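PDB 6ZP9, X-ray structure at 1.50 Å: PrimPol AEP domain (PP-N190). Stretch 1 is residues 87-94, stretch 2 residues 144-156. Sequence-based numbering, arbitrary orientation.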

# COMPACT_ATOMS: atom_id res chain seq x y z
N ALA A 87 -7.64 0.07 -5.50
CA ALA A 87 -7.23 1.41 -5.09
C ALA A 87 -6.08 1.87 -5.97
O ALA A 87 -5.32 1.05 -6.49
CB ALA A 87 -6.80 1.42 -3.62
N ILE A 88 -5.93 3.19 -6.13
CA ILE A 88 -4.65 3.75 -6.53
C ILE A 88 -3.98 4.30 -5.28
O ILE A 88 -4.63 4.54 -4.25
CB ILE A 88 -4.78 4.85 -7.62
CG1 ILE A 88 -5.76 5.94 -7.18
CG2 ILE A 88 -5.16 4.21 -8.97
CD1 ILE A 88 -5.87 7.09 -8.17
N PHE A 89 -2.66 4.49 -5.35
CA PHE A 89 -1.89 4.79 -4.15
C PHE A 89 -0.52 5.31 -4.54
O PHE A 89 -0.03 5.04 -5.65
CB PHE A 89 -1.76 3.55 -3.26
CG PHE A 89 -1.31 2.31 -4.00
CD1 PHE A 89 -2.24 1.47 -4.59
CD2 PHE A 89 0.03 2.01 -4.12
CE1 PHE A 89 -1.85 0.34 -5.29
CE2 PHE A 89 0.44 0.88 -4.81
CZ PHE A 89 -0.50 0.04 -5.40
N GLY A 90 0.12 6.03 -3.62
CA GLY A 90 1.47 6.49 -3.90
C GLY A 90 2.11 7.12 -2.69
O GLY A 90 1.53 7.22 -1.61
N GLU A 91 3.35 7.57 -2.90
CA GLU A 91 4.14 8.16 -1.83
C GLU A 91 5.16 9.09 -2.44
O GLU A 91 5.63 8.86 -3.56
CB GLU A 91 4.86 7.07 -1.01
CG GLU A 91 5.80 6.22 -1.86
CD GLU A 91 6.56 5.15 -1.08
OE1 GLU A 91 6.94 5.38 0.08
OE2 GLU A 91 6.79 4.06 -1.65
N TRP A 92 5.52 10.14 -1.70
CA TRP A 92 6.68 10.94 -2.07
C TRP A 92 7.96 10.26 -1.59
O TRP A 92 7.98 9.61 -0.55
CB TRP A 92 6.57 12.36 -1.50
CG TRP A 92 5.63 13.20 -2.34
CD1 TRP A 92 5.88 13.74 -3.57
CD2 TRP A 92 4.28 13.57 -2.01
NE1 TRP A 92 4.78 14.42 -4.03
CE2 TRP A 92 3.79 14.34 -3.09
CE3 TRP A 92 3.45 13.34 -0.91
CZ2 TRP A 92 2.50 14.87 -3.10
CZ3 TRP A 92 2.16 13.87 -0.92
CH2 TRP A 92 1.70 14.62 -2.02
N ASP A 93 9.01 10.39 -2.39
CA ASP A 93 10.29 9.77 -2.04
C ASP A 93 10.88 10.38 -0.78
O ASP A 93 11.65 9.71 -0.07
CB ASP A 93 11.28 9.90 -3.20
CG ASP A 93 12.22 8.72 -3.30
OD1 ASP A 93 12.12 7.80 -2.46
OD2 ASP A 93 13.09 8.72 -4.21
N ASP A 94 10.59 11.66 -0.48
CA ASP A 94 11.15 12.37 0.66
C ASP A 94 10.32 13.62 0.91
O ASP A 94 9.32 13.87 0.22
CB ASP A 94 12.63 12.70 0.44
CG ASP A 94 12.88 13.51 -0.83
OD1 ASP A 94 12.08 14.41 -1.19
OD2 ASP A 94 13.91 13.25 -1.47
N ARG A 144 -1.15 8.42 -14.00
CA ARG A 144 -1.55 9.82 -13.92
C ARG A 144 -1.42 10.36 -12.51
O ARG A 144 -1.04 11.52 -12.31
CB ARG A 144 -2.98 9.98 -14.42
CG ARG A 144 -3.13 9.68 -15.89
CD ARG A 144 -4.49 10.12 -16.37
NE ARG A 144 -4.76 9.71 -17.74
CZ ARG A 144 -5.74 10.22 -18.49
NH1 ARG A 144 -6.53 11.17 -17.98
NH2 ARG A 144 -5.93 9.78 -19.73
N LEU A 145 -1.74 9.53 -11.51
CA LEU A 145 -1.59 9.95 -10.12
C LEU A 145 -0.13 10.25 -9.81
O LEU A 145 0.20 11.28 -9.20
CB LEU A 145 -2.13 8.86 -9.19
CG LEU A 145 -1.84 9.04 -7.70
CD1 LEU A 145 -2.65 10.20 -7.13
CD2 LEU A 145 -2.10 7.75 -6.92
N ILE A 146 0.78 9.36 -10.24
CA ILE A 146 2.20 9.57 -10.01
C ILE A 146 2.66 10.88 -10.64
O ILE A 146 3.41 11.65 -10.03
CB ILE A 146 3.01 8.37 -10.54
CG1 ILE A 146 2.73 7.13 -9.68
CG2 ILE A 146 4.51 8.72 -10.60
CD1 ILE A 146 3.19 5.82 -10.31
N ALA A 147 2.22 11.15 -11.88
CA ALA A 147 2.65 12.33 -12.61
C ALA A 147 2.17 13.61 -11.93
O ALA A 147 2.94 14.57 -11.76
CB ALA A 147 2.14 12.27 -14.05
N LEU A 148 0.90 13.64 -11.52
CA LEU A 148 0.31 14.86 -10.99
C LEU A 148 0.88 15.20 -9.62
O LEU A 148 1.11 16.38 -9.32
CB LEU A 148 -1.21 14.70 -10.91
CG LEU A 148 -1.94 15.79 -10.13
CD1 LEU A 148 -1.74 17.13 -10.81
CD2 LEU A 148 -3.42 15.48 -9.97
N ALA A 149 1.10 14.20 -8.78
CA ALA A 149 1.62 14.44 -7.44
C ALA A 149 3.14 14.55 -7.41
O ALA A 149 3.69 15.12 -6.46
CB ALA A 149 1.16 13.34 -6.48
N GLY A 150 3.83 14.03 -8.43
CA GLY A 150 5.26 13.84 -8.31
C GLY A 150 5.64 12.77 -7.31
O GLY A 150 6.64 12.90 -6.59
N PHE A 151 4.86 11.69 -7.25
CA PHE A 151 5.18 10.57 -6.39
C PHE A 151 6.41 9.82 -6.90
O PHE A 151 6.87 10.00 -8.04
CB PHE A 151 4.00 9.61 -6.32
CG PHE A 151 2.87 10.06 -5.43
CD1 PHE A 151 3.12 10.85 -4.32
CD2 PHE A 151 1.57 9.67 -5.70
CE1 PHE A 151 2.09 11.26 -3.48
CE2 PHE A 151 0.52 10.07 -4.87
CZ PHE A 151 0.79 10.86 -3.76
N ASP A 152 6.95 8.97 -6.04
CA ASP A 152 7.90 7.93 -6.41
C ASP A 152 7.36 7.09 -7.58
O ASP A 152 6.33 6.42 -7.45
CB ASP A 152 8.14 7.05 -5.18
CG ASP A 152 9.14 5.94 -5.40
OD1 ASP A 152 9.48 5.61 -6.56
OD2 ASP A 152 9.58 5.37 -4.38
N THR A 153 8.06 7.13 -8.72
CA THR A 153 7.57 6.49 -9.94
C THR A 153 7.78 4.98 -9.96
O THR A 153 7.33 4.32 -10.91
CB THR A 153 8.25 7.09 -11.18
OG1 THR A 153 9.62 6.70 -11.22
CG2 THR A 153 8.17 8.60 -11.15
N THR A 154 8.44 4.42 -8.95
CA THR A 154 8.64 2.97 -8.86
C THR A 154 7.32 2.23 -8.70
O THR A 154 7.15 1.13 -9.25
CB THR A 154 9.56 2.66 -7.69
OG1 THR A 154 10.90 3.08 -8.00
CG2 THR A 154 9.57 1.16 -7.37
N ASN A 155 6.38 2.80 -7.95
CA ASN A 155 5.16 2.09 -7.54
C ASN A 155 4.07 2.17 -8.62
O ASN A 155 2.99 2.71 -8.41
CB ASN A 155 4.64 2.67 -6.22
CG ASN A 155 5.70 2.68 -5.13
OD1 ASN A 155 6.47 1.73 -4.96
ND2 ASN A 155 5.73 3.78 -4.37
N ARG A 156 4.37 1.63 -9.76
CA ARG A 156 3.44 1.74 -10.85
C ARG A 156 2.86 0.46 -11.44
O ARG A 156 2.02 0.55 -12.28
CB ARG A 156 4.14 2.51 -11.98
CG ARG A 156 5.27 1.77 -12.62
CD ARG A 156 6.06 2.64 -13.59
NE ARG A 156 5.18 3.56 -14.32
CZ ARG A 156 5.04 4.89 -14.17
NH1 ARG A 156 4.19 5.52 -14.96
NH2 ARG A 156 5.74 5.57 -13.30
O HOH W 1 2.28 5.29 -6.83
O HOH W 2 4.40 6.25 -5.58
O HOH W 3 8.76 11.54 -5.03
O HOH W 4 10.08 6.09 -1.96

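Phe 151 lies at the centre of the contact. Its ring is buried and meets three successive residues of stretch 1. Gly 90 sits over one face, with its CA 4.0 Å from the centroid of the Phe 151 ring, a CH-pi contact. Glycine suits this place because there is no room for more: an ideal CB on Gly 90 would lie 2.3 Å from Phe 151 CD2, a clash. The backbone of Glu 91 is also close, with Glu 91 C 3.3 Å from Phe 151 CD1. The edge of the Phe 151 ring points toward the face of Trp 92. The planes are inclined at 67°, and Trp 92 CD2 is 3.5 Å from Phe 151 CE1.

Leu 145 extends the apolar contact along the strand. It points toward stretch 1 from the helix. Leu 145 CD2 is 4.0 Å from Ile 88 CB and 3.6 Å from Phe 89 O. Ile 88 points toward stretch 2, so the two branched side chains meet in the buried interior.

Trp 92 combines apolar and polar contact. The CA-to-CB bond points away, but the end of the side chain comes nearer. Trp 92 CZ2 packs 3.9 Å from Ala 149 CB, the small methyl side chain of the last helical residue, which points toward stretch 1. At the ring edge, Trp 92 NE1 donates a hydrogen bond to Ala 149 O at 2.8 Å. The next residue, Gly 150, leaves the helix with positive phi, a conformation that favours glycine.

Beyond Phe 151 the backbones bond directly. Asp 152 N donates to Glu 91 O at 2.8 Å, with an angle of 158°. Glu 91 also reaches across with its side chain: Asn 155 ND2 donates to Glu 91 OE2 at 2.9 Å. Asn 155 closes a type I turn that starts at Asp 152. Within that turn, Thr 154 N donates to Asp 152 OD1 at 2.9 Å.

Water completes the polar contact. Water 1 donates to Phe 89 O and Asn 155 O. Water 2 accepts from Glu 91 N and Asn 155 ND2 and donates to Asp 152 O. Water 3 accepts from Asp 93 N and donates to Gly 150 O.

Acidic groups gather at the edge. Asp 152 OD2 is 4.1 Å from Glu 91 OE2 and 4.0 Å from Asp 93 OD1. These are close like charges, not attractive pairs. Water 4 bridges the two aspartates, donating to Asp 93 OD1 at 2.7 Å and to Asp 152 OD2 at 2.6 Å.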